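Local coordinates for BH2331 protein (Bacillus halodurans, PDB 1VL5), which probably transfers methyl groups from S-adenosylmethionine to a substrate that is not known, at residues E88-D93 with M97-E102; G49-A54 with I106-I111; S142-D147 with Y225-I230; W168-W173 with L187-K192. One frame throughout, in Å; residues are numbered along the deposited sequence.

Contact 1: residues E88-D93 with M97-E102; sequences EYVQGD and MPFTDE. Unlike the reference sequence in segment 97-102: Met97 (reference Leu).
Asp93 and Met97 bring the two segments closest, their CA atoms 5.8 Å apart, where the chain leaves the parallel edge strand 87-91 and doubles back through a short loop. Beyond this the backbones diverge, and no hydrogen bond joins them. Gly92 sits at the exit of the strand with phi 162°, where any side chain would jam against the preceding carbonyl. In 97-102 an inverse gamma turn centred on Pro98 redirects the chain, with a weak bond from Phe99 N to Met97 O. Met97, a selenomethionine here that replaces the reference leucine, lays its CG 3.3 Å from Asp93 O; in the conformer modelled the chain then leads away, and the residue packs on Leu42 and Val44 of strand 40-44. Val90 and Phe99 come from opposite directions: Val90 CG1, placed opposite the backbone N, meets Phe99 CZ at 3.8 Å, obliquely to the ring. On one face of that ring lies Pro98 CD, 3.9 Å above the plane. Phe65 and Phe104 meet the same ring edge-to-face, so the three pack together in this Rossmann-like fold. With no polar bond between the segments, the hold is dispersive, a branched aliphatic residue set against a ring from a surface loop.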
loop_
_atom_site.group_PDB
_atom_site.type_symbol
_atom_site.label_atom_id
_atom_site.label_comp_id
_atom_site.label_asym_id
_atom_site.label_seq_id
_atom_site.Cartn_x
_atom_site.Cartn_y
_atom_site.Cartn_z
ATOM N N GLU A 88 12.141 -15.913 -4.203
ATOM C CA GLU A 88 12.949 -16.089 -2.999
ATOM C C GLU A 88 12.316 -15.286 -1.849
ATOM O O GLU A 88 12.010 -14.100 -2.012
ATOM C CB GLU A 88 14.373 -15.609 -3.254
ATOM C CG GLU A 88 15.278 -15.832 -2.007
ATOM C CD GLU A 88 16.784 -15.710 -2.285
ATOM O OE1 GLU A 88 17.134 -14.996 -3.259
ATOM O OE2 GLU A 88 17.596 -16.337 -1.522
ATOM N N TYR A 89 12.124 -15.933 -0.702
ATOM C CA TYR A 89 11.465 -15.337 0.466
ATOM C C TYR A 89 12.556 -14.894 1.438
ATOM O O TYR A 89 13.475 -15.671 1.794
ATOM C CB TYR A 89 10.485 -16.354 1.091
ATOM C CG TYR A 89 9.455 -16.855 0.053
ATOM C CD1 TYR A 89 9.729 -17.923 -0.775
ATOM C CD2 TYR A 89 8.231 -16.206 -0.115
ATOM C CE1 TYR A 89 8.801 -18.350 -1.749
ATOM C CE2 TYR A 89 7.314 -16.585 -1.087
ATOM C CZ TYR A 89 7.602 -17.695 -1.891
ATOM O OH TYR A 89 6.698 -18.097 -2.853
ATOM N N VAL A 90 12.486 -13.625 1.844
ATOM C CA VAL A 90 13.536 -12.995 2.634
ATOM C C VAL A 90 12.918 -12.133 3.738
ATOM O O VAL A 90 11.997 -11.355 3.511
ATOM C CB VAL A 90 14.503 -12.118 1.744
ATOM C CG1 VAL A 90 15.578 -11.393 2.622
ATOM C CG2 VAL A 90 15.177 -12.986 0.642
ATOM N N GLN A 91 13.433 -12.278 4.945
ATOM C CA GLN A 91 12.864 -11.606 6.077
ATOM C C GLN A 91 13.642 -10.327 6.344
ATOM O O GLN A 91 14.871 -10.294 6.182
ATOM C CB GLN A 91 12.935 -12.558 7.259
ATOM C CG GLN A 91 12.374 -12.050 8.544
ATOM C CD GLN A 91 12.655 -13.038 9.701
ATOM O OE1 GLN A 91 12.435 -14.254 9.572
ATOM N NE2 GLN A 91 13.151 -12.515 10.813
ATOM N N GLY A 92 12.932 -9.258 6.732
ATOM C CA GLY A 92 13.577 -8.025 7.156
ATOM C C GLY A 92 12.642 -6.817 7.137
ATOM O O GLY A 92 11.448 -6.903 6.781
ATOM N N ASP A 93 13.231 -5.681 7.431
ATOM C CA ASP A 93 12.488 -4.424 7.596
ATOM C C ASP A 93 12.654 -3.505 6.383
ATOM O O ASP A 93 13.765 -3.262 5.938
ATOM C CB ASP A 93 12.932 -3.725 8.895
ATOM C CG ASP A 93 12.024 -2.525 9.253
ATOM O OD1 ASP A 93 11.599 -1.805 8.348
ATOM O OD2 ASP A 93 11.660 -2.324 10.416
HETATM N N MSE A 97 16.981 -2.324 4.761
HETATM C CA MSE A 97 16.896 -3.523 3.947
HETATM C C MSE A 97 18.237 -4.151 3.667
HETATM O O MSE A 97 19.161 -3.482 3.241
HETATM C CB MSE A 97 16.197 -3.211 2.642
HETATM C CG MSE A 97 14.788 -2.804 2.875
HETATM SE SE MSE A 97 13.839 -2.940 1.251
HETATM C CE MSE A 97 14.072 -1.090 0.572
ATOM N N PRO A 98 18.323 -5.467 3.853
ATOM C CA PRO A 98 19.579 -6.159 3.846
ATOM C C PRO A 98 19.997 -6.607 2.452
ATOM O O PRO A 98 20.328 -7.796 2.220
ATOM C CB PRO A 98 19.268 -7.337 4.750
ATOM C CG PRO A 98 17.890 -7.718 4.259
ATOM C CD PRO A 98 17.201 -6.393 4.063
ATOM N N PHE A 99 19.991 -5.669 1.525
ATOM C CA PHE A 99 20.346 -5.950 0.169
ATOM C C PHE A 99 21.408 -4.966 -0.200
ATOM O O PHE A 99 21.530 -3.924 0.425
ATOM C CB PHE A 99 19.154 -5.826 -0.781
ATOM C CG PHE A 99 18.006 -6.697 -0.403
ATOM C CD1 PHE A 99 18.109 -8.059 -0.490
ATOM C CD2 PHE A 99 16.820 -6.141 0.071
ATOM C CE1 PHE A 99 17.051 -8.880 -0.107
ATOM C CE2 PHE A 99 15.753 -6.952 0.460
ATOM C CZ PHE A 99 15.862 -8.308 0.364
ATOM N N THR A 100 22.151 -5.309 -1.234
ATOM C CA THR A 100 23.225 -4.476 -1.725
ATOM C C THR A 100 22.646 -3.368 -2.566
ATOM O O THR A 100 21.502 -3.445 -3.022
ATOM C CB THR A 100 24.265 -5.261 -2.509
ATOM O OG1 THR A 100 23.609 -6.094 -3.466
ATOM C CG2 THR A 100 25.116 -6.104 -1.563
ATOM N N ASP A 101 23.441 -2.316 -2.711
ATOM C CA ASP A 101 23.112 -1.194 -3.542
ATOM C C ASP A 101 22.908 -1.691 -4.956
ATOM O O ASP A 101 23.613 -2.593 -5.392
ATOM C CB ASP A 101 24.266 -0.204 -3.590
ATOM C CG ASP A 101 24.488 0.563 -2.297
ATOM O OD1 ASP A 101 23.955 0.223 -1.239
ATOM O OD2 ASP A 101 25.255 1.533 -2.365
ATOM N N GLU A 102 21.974 -1.081 -5.677
ATOM C CA GLU A 102 21.830 -1.293 -7.135
ATOM C C GLU A 102 21.643 -2.725 -7.475
ATOM O O GLU A 102 22.214 -3.210 -8.447
ATOM C CB GLU A 102 23.044 -0.737 -7.893
ATOM C CG GLU A 102 23.057 0.775 -7.848
ATOM C CD GLU A 102 24.263 1.393 -8.518
ATOM O OE1 GLU A 102 24.886 0.735 -9.372
ATOM O OE2 GLU A 102 24.569 2.543 -8.187
#

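Contact 2: residues G49-A54 with I106-I111; sequences GHVANA and IVTCRI
Val51 points from helix 50-55 at strand 104-110 and supplies nearly all of the helix side of this contact. Val51 CA lies 7.4 Å from Arg110 CA, close enough for a short branched residue to bridge the gap. At CB the side chain forks. CG1, which chi1 of 179° sets opposite the backbone N, runs tip to tip into Thr108, 3.6 Å from OG1 and 3.8 Å from CB. These are van der Waals contacts: the hydroxyl spends its polarity on Asp43 OD1, with a weak further bond to Leu42 O, so a threonine can present OG1 to a methyl in a buried place. CG2 goes the other way along the strand and settles in the angle of the arginine chain, 3.6 Å from both Arg110 CB and Arg110 CD. Helix 50-55 follows strand 40-44 in a strand-turn-helix unit with a glycine-rich turn, consistent with the GxGxxA pattern of Rossmann-type cofactor-binding folds. Gly49, at the N-cap with phi 89°, suits this turn because it has no side chain to strain, and its O receives the N-H of Asn53, with Asn53 N 2.9 Å from Gly49 O. Asp43 also takes the N-H of Ala52, so one carboxylate ties the start of the helix to Thr108. Arg110 is extended from CG to NE, and its methylene part crosses the valine obliquely while carrying the guanidinium past it, where NH2 binds Ser24 O. Leu26 and Leu29 of helix 26-33 touch Val51 as well, and Leu26 also packs on Arg110.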
loop_
_atom_site.group_PDB
_atom_site.type_symbol
_atom_site.label_atom_id
_atom_site.label_comp_id
_atom_site.label_asym_id
_atom_site.label_seq_id
_atom_site.Cartn_x
_atom_site.Cartn_y
_atom_site.Cartn_z
ATOM N N GLY A 49 1.303 -12.052 -0.396
ATOM C CA GLY A 49 2.136 -12.413 -1.555
ATOM C C GLY A 49 1.529 -12.108 -2.916
ATOM O O GLY A 49 2.002 -12.614 -3.941
ATOM N N HIS A 50 0.520 -11.245 -2.954
ATOM C CA HIS A 50 -0.222 -11.086 -4.222
ATOM C C HIS A 50 0.549 -10.355 -5.290
ATOM O O HIS A 50 0.309 -10.584 -6.460
ATOM C CB HIS A 50 -1.544 -10.356 -4.006
ATOM C CG HIS A 50 -2.540 -11.143 -3.221
ATOM N ND1 HIS A 50 -2.379 -12.482 -2.949
ATOM C CD2 HIS A 50 -3.719 -10.786 -2.671
ATOM C CE1 HIS A 50 -3.406 -12.913 -2.244
ATOM N NE2 HIS A 50 -4.237 -11.906 -2.070
ATOM N N VAL A 51 1.363 -9.376 -4.900
ATOM C CA VAL A 51 2.141 -8.659 -5.909
ATOM C C VAL A 51 3.240 -9.573 -6.514
ATOM O O VAL A 51 3.383 -9.663 -7.736
ATOM C CB VAL A 51 2.673 -7.308 -5.374
ATOM C CG1 VAL A 51 3.512 -6.562 -6.420
ATOM C CG2 VAL A 51 1.520 -6.408 -4.970
ATOM N N ALA A 52 4.040 -10.209 -5.672
ATOM C CA ALA A 52 5.033 -11.127 -6.146
ATOM C C ALA A 52 4.403 -12.169 -7.032
ATOM O O ALA A 52 4.981 -12.560 -8.054
ATOM C CB ALA A 52 5.755 -11.845 -4.950
ATOM N N ASN A 53 3.237 -12.666 -6.608
ATOM C CA ASN A 53 2.495 -13.674 -7.375
ATOM C C ASN A 53 2.191 -13.195 -8.797
ATOM O O ASN A 53 2.394 -13.926 -9.761
ATOM C CB ASN A 53 1.154 -13.928 -6.705
ATOM C CG ASN A 53 0.401 -15.061 -7.342
ATOM O OD1 ASN A 53 0.778 -16.221 -7.201
ATOM N ND2 ASN A 53 -0.710 -14.728 -8.013
ATOM N N ALA A 54 1.691 -11.954 -8.881
ATOM C CA ALA A 54 1.350 -11.355 -10.168
ATOM C C ALA A 54 2.560 -11.092 -11.059
ATOM O O ALA A 54 2.465 -11.269 -12.252
ATOM C CB ALA A 54 0.580 -10.064 -9.938
ATOM N N ILE A 106 13.203 -3.304 -10.153
ATOM C CA ILE A 106 11.913 -2.839 -9.663
ATOM C C ILE A 106 11.797 -3.061 -8.172
ATOM O O ILE A 106 12.179 -4.081 -7.680
ATOM C CB ILE A 106 10.721 -3.554 -10.406
ATOM C CG1 ILE A 106 10.781 -3.295 -11.908
ATOM C CG2 ILE A 106 9.383 -3.063 -9.827
ATOM C CD1 ILE A 106 9.753 -4.062 -12.726
ATOM N N VAL A 107 11.282 -2.070 -7.451
ATOM C CA VAL A 107 10.823 -2.287 -6.095
ATOM C C VAL A 107 9.338 -2.036 -6.128
ATOM O O VAL A 107 8.903 -0.988 -6.606
ATOM C CB VAL A 107 11.512 -1.354 -5.067
ATOM C CG1 VAL A 107 10.941 -1.567 -3.682
ATOM C CG2 VAL A 107 12.978 -1.597 -5.018
ATOM N N THR A 108 8.567 -2.988 -5.625
ATOM C CA THR A 108 7.140 -2.814 -5.442
ATOM C C THR A 108 6.741 -2.792 -3.979
ATOM O O THR A 108 7.363 -3.450 -3.126
ATOM C CB THR A 108 6.292 -3.928 -6.141
ATOM O OG1 THR A 108 6.794 -5.258 -5.864
ATOM C CG2 THR A 108 6.265 -3.725 -7.576
ATOM N N CYS A 109 5.684 -2.052 -3.683
ATOM C CA CYS A 109 5.149 -1.984 -2.334
ATOM C C CYS A 109 3.675 -1.560 -2.394
ATOM O O CYS A 109 3.375 -0.447 -2.790
ATOM C CB CYS A 109 5.913 -0.963 -1.496
ATOM S SG CYS A 109 5.470 -1.045 0.231
ATOM N N ARG A 110 2.780 -2.483 -2.045
ATOM C CA ARG A 110 1.368 -2.309 -2.242
ATOM C C ARG A 110 0.591 -2.477 -0.919
ATOM O O ARG A 110 0.755 -3.473 -0.219
ATOM C CB ARG A 110 0.885 -3.280 -3.302
ATOM C CG ARG A 110 -0.647 -3.231 -3.574
ATOM C CD ARG A 110 -1.014 -3.908 -4.840
ATOM N NE ARG A 110 -2.357 -3.537 -5.280
ATOM C CZ ARG A 110 -3.487 -4.013 -4.765
ATOM N NH1 ARG A 110 -3.485 -4.883 -3.762
ATOM N NH2 ARG A 110 -4.637 -3.581 -5.255
ATOM N N ILE A 111 -0.242 -1.479 -0.610
ATOM C CA ILE A 111 -1.143 -1.437 0.560
ATOM C C ILE A 111 -0.447 -1.779 1.880
ATOM O O ILE A 111 -0.987 -2.507 2.706
ATOM C CB ILE A 111 -2.467 -2.285 0.361
ATOM C CG1 ILE A 111 -2.150 -3.762 0.159
ATOM C CG2 ILE A 111 -3.290 -1.790 -0.843
ATOM C CD1 ILE A 111 -3.272 -4.661 0.552
#

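Contact 3: residues S142-D147 with Y225-I230; sequences SAPEND and YQKFKI
Pro144 packs against Lys227 and Phe228 in a small, partly buried apolar contact, which joins two connections outside the central parallel strands of the Rossmann-like fold. Segment 142-147 links the end of strand 134-142 to helix 147-160; segment 225-230 is the last turn of helix 222-227 and the chain that leaves it. The backbones stay well apart, the nearest CA atoms, of Pro144 and Lys227, being 9.4 Å from each other, so side chains alone span the gap. Proline fits the loop side: its rigid ring offers a compact hydrocarbon surface, and its nitrogen has no hydrogen that needs a partner. Just beyond it, Asn146 takes the N-cap position of helix 147-160 and accepts the N-H of Phe149 through OD1, a role its short amide fills well. Phe149 in turn touches both Pro144 and Lys227. Across the gap, Lys227 serves by its methylene chain. Chi1 of 175° sets its CG 3.6 Å above the centre of the Phe228 face; the bend at chi2 (61°) then redirects the chain, whose CE reaches the proline. Phe228, the first residue to depart from helical angles, is buried, and its flat ring gives the lysine methylenes a broad apolar surface to lie on. Pro144 CG is the meeting point, 3.8 Å from Lys227 CE and 4.3 Å from Phe228 CZ, the latter approached obliquely.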
loop_
_atom_site.group_PDB
_atom_site.type_symbol
_atom_site.label_atom_id
_atom_site.label_comp_id
_atom_site.label_asym_id
_atom_site.label_seq_id
_atom_site.Cartn_x
_atom_site.Cartn_y
_atom_site.Cartn_z
ATOM N N SER A 142 -4.473 7.005 0.511
ATOM C CA SER A 142 -3.982 8.367 0.607
ATOM C C SER A 142 -4.959 9.233 1.358
ATOM O O SER A 142 -6.117 8.971 1.364
ATOM C CB SER A 142 -3.652 8.939 -0.784
ATOM O OG SER A 142 -4.705 8.731 -1.698
ATOM N N ALA A 143 -4.436 10.258 2.028
ATOM C CA ALA A 143 -5.223 11.223 2.774
ATOM C C ALA A 143 -5.421 12.500 1.961
ATOM O O ALA A 143 -4.554 12.848 1.164
ATOM C CB ALA A 143 -4.485 11.557 4.092
ATOM N N PRO A 144 -6.568 13.165 2.137
ATOM C CA PRO A 144 -6.808 14.481 1.542
ATOM C C PRO A 144 -5.742 15.499 1.907
ATOM O O PRO A 144 -5.089 15.447 2.974
ATOM C CB PRO A 144 -8.144 14.904 2.162
ATOM C CG PRO A 144 -8.825 13.670 2.443
ATOM C CD PRO A 144 -7.757 12.682 2.845
ATOM N N GLU A 145 -5.603 16.471 1.040
ATOM C CA GLU A 145 -4.743 17.574 1.335
ATOM C C GLU A 145 -5.331 18.401 2.467
ATOM O O GLU A 145 -4.591 18.946 3.288
ATOM C CB GLU A 145 -4.538 18.428 0.097
ATOM C CG GLU A 145 -3.808 17.777 -1.008
ATOM C CD GLU A 145 -2.398 17.331 -0.644
ATOM O OE1 GLU A 145 -1.670 18.066 0.084
ATOM O OE2 GLU A 145 -2.052 16.220 -1.109
ATOM N N ASN A 146 -6.650 18.468 2.527
ATOM C CA ASN A 146 -7.349 19.192 3.605
ATOM C C ASN A 146 -7.025 18.526 4.957
ATOM O O ASN A 146 -7.168 17.319 5.075
ATOM C CB ASN A 146 -8.852 19.172 3.327
ATOM C CG ASN A 146 -9.669 19.842 4.444
ATOM O OD1 ASN A 146 -9.785 19.346 5.574
ATOM N ND2 ASN A 146 -10.183 20.979 4.133
ATOM N N ASP A 147 -6.505 19.288 5.934
ATOM C CA ASP A 147 -5.988 18.690 7.167
ATOM C C ASP A 147 -7.032 18.049 8.043
ATOM O O ASP A 147 -6.755 17.007 8.673
ATOM C CB ASP A 147 -5.166 19.688 8.014
ATOM C CG ASP A 147 -3.889 20.109 7.337
ATOM O OD1 ASP A 147 -3.068 19.229 6.933
ATOM O OD2 ASP A 147 -3.743 21.308 7.126
ATOM N N TYR A 225 -19.595 14.226 5.548
ATOM C CA TYR A 225 -20.411 13.263 4.789
ATOM C C TYR A 225 -20.248 13.512 3.317
ATOM O O TYR A 225 -20.276 12.589 2.523
ATOM C CB TYR A 225 -21.904 13.443 5.088
ATOM C CG TYR A 225 -22.447 12.802 6.352
ATOM C CD1 TYR A 225 -22.116 13.292 7.614
ATOM C CD2 TYR A 225 -23.346 11.749 6.267
ATOM C CE1 TYR A 225 -22.668 12.691 8.782
ATOM C CE2 TYR A 225 -23.881 11.146 7.390
ATOM C CZ TYR A 225 -23.558 11.621 8.643
ATOM O OH TYR A 225 -24.149 11.011 9.734
ATOM N N GLN A 226 -20.156 14.792 2.939
ATOM C CA GLN A 226 -20.015 15.136 1.533
ATOM C C GLN A 226 -18.642 14.700 1.034
ATOM O O GLN A 226 -18.557 14.117 -0.048
ATOM C CB GLN A 226 -20.193 16.617 1.269
ATOM C CG GLN A 226 -21.589 17.121 1.529
ATOM C CD GLN A 226 -21.704 18.656 1.503
ATOM O OE1 GLN A 226 -20.902 19.393 2.106
ATOM N NE2 GLN A 226 -22.740 19.136 0.814
ATOM N N LYS A 227 -17.588 14.977 1.811
ATOM C CA LYS A 227 -16.227 14.606 1.418
ATOM C C LYS A 227 -16.102 13.103 1.179
ATOM O O LYS A 227 -15.562 12.688 0.156
ATOM C CB LYS A 227 -15.175 15.032 2.455
ATOM C CG LYS A 227 -13.770 14.546 2.111
ATOM C CD LYS A 227 -13.276 15.111 0.790
ATOM C CE LYS A 227 -11.856 14.657 0.421
ATOM N NZ LYS A 227 -11.326 15.333 -0.875
ATOM N N PHE A 228 -16.591 12.314 2.140
ATOM C CA PHE A 228 -16.382 10.855 2.124
ATOM C C PHE A 228 -17.594 10.064 1.649
ATOM O O PHE A 228 -17.664 8.849 1.817
ATOM C CB PHE A 228 -15.936 10.421 3.504
ATOM C CG PHE A 228 -14.614 11.012 3.908
ATOM C CD1 PHE A 228 -13.439 10.534 3.346
ATOM C CD2 PHE A 228 -14.540 12.084 4.810
ATOM C CE1 PHE A 228 -12.221 11.067 3.699
ATOM C CE2 PHE A 228 -13.307 12.624 5.149
ATOM C CZ PHE A 228 -12.154 12.089 4.603
ATOM N N LYS A 229 -18.558 10.766 1.064
ATOM C CA LYS A 229 -19.791 10.157 0.518
ATOM C C LYS A 229 -20.393 9.148 1.481
ATOM O O LYS A 229 -20.674 7.995 1.110
ATOM C CB LYS A 229 -19.480 9.501 -0.809
ATOM C CG LYS A 229 -18.820 10.428 -1.835
ATOM C CD LYS A 229 -19.603 11.726 -2.130
ATOM N N ILE A 230 -20.489 9.562 2.731
ATOM C CA ILE A 230 -20.946 8.692 3.820
ATOM C C ILE A 230 -22.430 8.359 3.593
ATOM O O ILE A 230 -23.238 9.265 3.361
ATOM C CB ILE A 230 -20.692 9.367 5.180
ATOM C CG1 ILE A 230 -19.187 9.554 5.399
ATOM C CG2 ILE A 230 -21.251 8.565 6.323
ATOM C CD1 ILE A 230 -18.824 10.439 6.568
#

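Contact 4: residues W168-W173 with L187-K192; sequences WKKSDW and LHCFHK
Lys170 carries all the packing between helix start 168-173 and strand 187-192, reaching Leu187 and Cys189 with the hydrocarbon part of its chain. The CA atoms of Lys170 and Leu187 are 9.0 Å apart, a gap suited to a long, flexible residue. Lys170 CD lies 3.7 Å from Cys189 SG and 4.3 Å from Leu187 CD2, so the methylene rests against a thiol sulfur and a leucine methyl, two residues apart on one face of the strand. Cysteine is small enough to let the chain pass over it, and leucine reaches out to meet it. The lysine bends at chi3 (-63°) and again at chi4 (-73°), which turns the amino group aside from the sulfur.

The polar bonds lie within the helix start or lead outside. Lys170 NZ makes a salt bridge with Glu243 of strand 236-250, so the charge is answered while the methylenes stay on the strand. Lys169 occupies the N-cap position, and Lys169 N reaches Asp172 OD2 at 2.9 Å, tilted 41° out of the carboxylate plane. An aspartate three residues past the N-cap can fold its carboxylate back onto that N-H, and its negative charge suits a helix N-terminus; OD2 also pairs with Arg166.

Helix 170-180 leads into strand 183-195, which runs antiparallel to strand 236-250. Trp173 and Lys170 both touch Ile245 of that strand, so the helix start packs across two neighbouring strands.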
loop_
_atom_site.group_PDB
_atom_site.type_symbol
_atom_site.label_atom_id
_atom_site.label_comp_id
_atom_site.label_asym_id
_atom_site.label_seq_id
_atom_site.Cartn_x
_atom_site.Cartn_y
_atom_site.Cartn_z
ATOM N N TRP A 168 -0.639 8.865 4.073
ATOM C CA TRP A 168 -0.041 10.147 3.871
ATOM C C TRP A 168 -0.758 10.869 2.735
ATOM O O TRP A 168 -1.436 10.221 1.893
ATOM C CB TRP A 168 1.453 9.988 3.587
ATOM C CG TRP A 168 2.179 9.351 4.697
ATOM C CD1 TRP A 168 2.233 8.005 4.977
ATOM C CD2 TRP A 168 2.953 10.000 5.721
ATOM N NE1 TRP A 168 2.988 7.794 6.108
ATOM C CE2 TRP A 168 3.426 8.999 6.590
ATOM C CE3 TRP A 168 3.310 11.317 5.969
ATOM C CZ2 TRP A 168 4.230 9.286 7.694
ATOM C CZ3 TRP A 168 4.074 11.603 7.085
ATOM C CH2 TRP A 168 4.554 10.591 7.911
ATOM N N LYS A 169 -0.655 12.199 2.743
ATOM C CA LYS A 169 -1.157 13.032 1.642
ATOM C C LYS A 169 -0.352 12.698 0.393
ATOM O O LYS A 169 0.823 12.311 0.476
ATOM C CB LYS A 169 -1.039 14.537 1.900
ATOM C CG LYS A 169 -1.667 15.066 3.215
ATOM C CD LYS A 169 -1.352 16.561 3.341
ATOM C CE LYS A 169 -1.892 17.343 4.576
ATOM N NZ LYS A 169 -3.244 17.006 4.961
ATOM N N LYS A 170 -0.999 12.839 -0.757
ATOM C CA LYS A 170 -0.308 12.809 -2.010
ATOM C C LYS A 170 0.885 13.770 -2.038
ATOM O O LYS A 170 1.940 13.408 -2.498
ATOM C CB LYS A 170 -1.299 13.076 -3.148
ATOM C CG LYS A 170 -2.305 11.954 -3.353
ATOM C CD LYS A 170 -3.213 12.160 -4.589
ATOM C CE LYS A 170 -4.108 13.368 -4.540
ATOM N NZ LYS A 170 -5.236 13.155 -3.551
ATOM N N SER A 171 0.740 14.970 -1.467
ATOM C CA SER A 171 1.845 15.927 -1.368
ATOM C C SER A 171 2.970 15.429 -0.472
ATOM O O SER A 171 4.132 15.749 -0.722
ATOM C CB SER A 171 1.357 17.279 -0.838
ATOM O OG SER A 171 0.661 17.083 0.387
ATOM N N ASP A 172 2.628 14.638 0.544
ATOM C CA ASP A 172 3.617 14.069 1.457
ATOM C C ASP A 172 4.466 13.092 0.674
ATOM O O ASP A 172 5.678 13.068 0.830
ATOM C CB ASP A 172 2.979 13.303 2.620
ATOM C CG ASP A 172 2.266 14.189 3.655
ATOM O OD1 ASP A 172 2.637 15.365 3.838
ATOM O OD2 ASP A 172 1.319 13.652 4.300
ATOM N N TRP A 173 3.840 12.249 -0.140
ATOM C CA TRP A 173 4.582 11.299 -0.970
ATOM C C TRP A 173 5.464 11.987 -2.026
ATOM O O TRP A 173 6.556 11.538 -2.292
ATOM C CB TRP A 173 3.656 10.286 -1.683
ATOM C CG TRP A 173 3.193 9.242 -0.790
ATOM C CD1 TRP A 173 1.912 9.021 -0.378
ATOM C CD2 TRP A 173 3.999 8.265 -0.146
ATOM N NE1 TRP A 173 1.880 7.954 0.480
ATOM C CE2 TRP A 173 3.146 7.473 0.638
ATOM C CE3 TRP A 173 5.369 7.962 -0.177
ATOM C CZ2 TRP A 173 3.608 6.432 1.413
ATOM C CZ3 TRP A 173 5.826 6.912 0.574
ATOM C CH2 TRP A 173 4.944 6.144 1.355
ATOM N N LEU A 187 1.486 9.370 -11.487
ATOM C CA LEU A 187 0.645 9.282 -10.278
ATOM C C LEU A 187 -0.803 9.064 -10.753
ATOM O O LEU A 187 -1.324 9.855 -11.507
ATOM C CB LEU A 187 0.823 10.555 -9.410
ATOM C CG LEU A 187 -0.300 10.826 -8.381
ATOM C CD1 LEU A 187 -0.391 9.743 -7.394
ATOM C CD2 LEU A 187 -0.142 12.172 -7.625
ATOM N N HIS A 188 -1.408 7.931 -10.390
ATOM C CA HIS A 188 -2.798 7.595 -10.735
ATOM C C HIS A 188 -3.575 7.526 -9.424
ATOM O O HIS A 188 -3.078 6.960 -8.436
ATOM C CB HIS A 188 -2.837 6.232 -11.452
ATOM C CG HIS A 188 -2.078 6.227 -12.745
ATOM N ND1 HIS A 188 -2.700 6.386 -13.965
ATOM C CD2 HIS A 188 -0.748 6.117 -13.011
ATOM C CE1 HIS A 188 -1.786 6.358 -14.925
ATOM N NE2 HIS A 188 -0.597 6.177 -14.375
ATOM N N CYS A 189 -4.735 8.181 -9.376
ATOM C CA CYS A 189 -5.566 8.236 -8.162
ATOM C C CYS A 189 -6.819 7.488 -8.404
ATOM O O CYS A 189 -7.334 7.542 -9.500
ATOM C CB CYS A 189 -5.940 9.654 -7.834
ATOM S SG CYS A 189 -4.552 10.678 -7.714
ATOM N N PHE A 190 -7.309 6.792 -7.378
ATOM C CA PHE A 190 -8.526 6.005 -7.475
ATOM C C PHE A 190 -9.372 6.220 -6.248
ATOM O O PHE A 190 -8.879 6.630 -5.244
ATOM C CB PHE A 190 -8.182 4.538 -7.514
ATOM C CG PHE A 190 -7.187 4.178 -8.577
ATOM C CD1 PHE A 190 -5.849 4.321 -8.360
ATOM C CD2 PHE A 190 -7.617 3.748 -9.817
ATOM C CE1 PHE A 190 -4.942 3.993 -9.337
ATOM C CE2 PHE A 190 -6.709 3.468 -10.813
ATOM C CZ PHE A 190 -5.380 3.558 -10.553
ATOM N N HIS A 191 -10.649 5.938 -6.345
ATOM C CA HIS A 191 -11.549 5.973 -5.191
ATOM C C HIS A 191 -12.302 4.650 -5.047
ATOM O O HIS A 191 -12.629 4.040 -6.038
ATOM C CB HIS A 191 -12.503 7.142 -5.336
ATOM C CG HIS A 191 -11.801 8.466 -5.471
ATOM N ND1 HIS A 191 -11.564 9.302 -4.396
ATOM C CD2 HIS A 191 -11.259 9.085 -6.549
ATOM C CE1 HIS A 191 -10.904 10.374 -4.805
ATOM N NE2 HIS A 191 -10.722 10.278 -6.113
ATOM N N LYS A 192 -12.507 4.191 -3.819
ATOM C CA LYS A 192 -13.225 2.962 -3.565
ATOM C C LYS A 192 -14.290 3.212 -2.493
ATOM O O LYS A 192 -14.072 3.982 -1.556
ATOM C CB LYS A 192 -12.270 1.877 -3.069
ATOM C CG LYS A 192 -12.807 0.458 -3.181
ATOM C CD LYS A 192 -11.909 -0.580 -2.445
#

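In the fold
Contact 2 is the buried one, between helix 50-55 and a strand of the parallel part of the sheet; contacts 1 and 4 lie at the surface, and contact 3 is partly buried. Contacts 1, 2 and 4 reach the same mixed sheet, whereas contact 3 joins a loop to a helix end beyond it. Along the chain contact 1 is nested inside contact 2, and contact 4 inside contact 3, the two pairs on opposite sides of the chain's centre. Contacts 3 and 4 touch: Glu145 O lies 2.9 Å from Lys169 NZ, probably hydrogen-bonded. A valine methyl takes part in both contacts 1 and 2, whereas lysine methylenes do much of the packing in contacts 3 and 4.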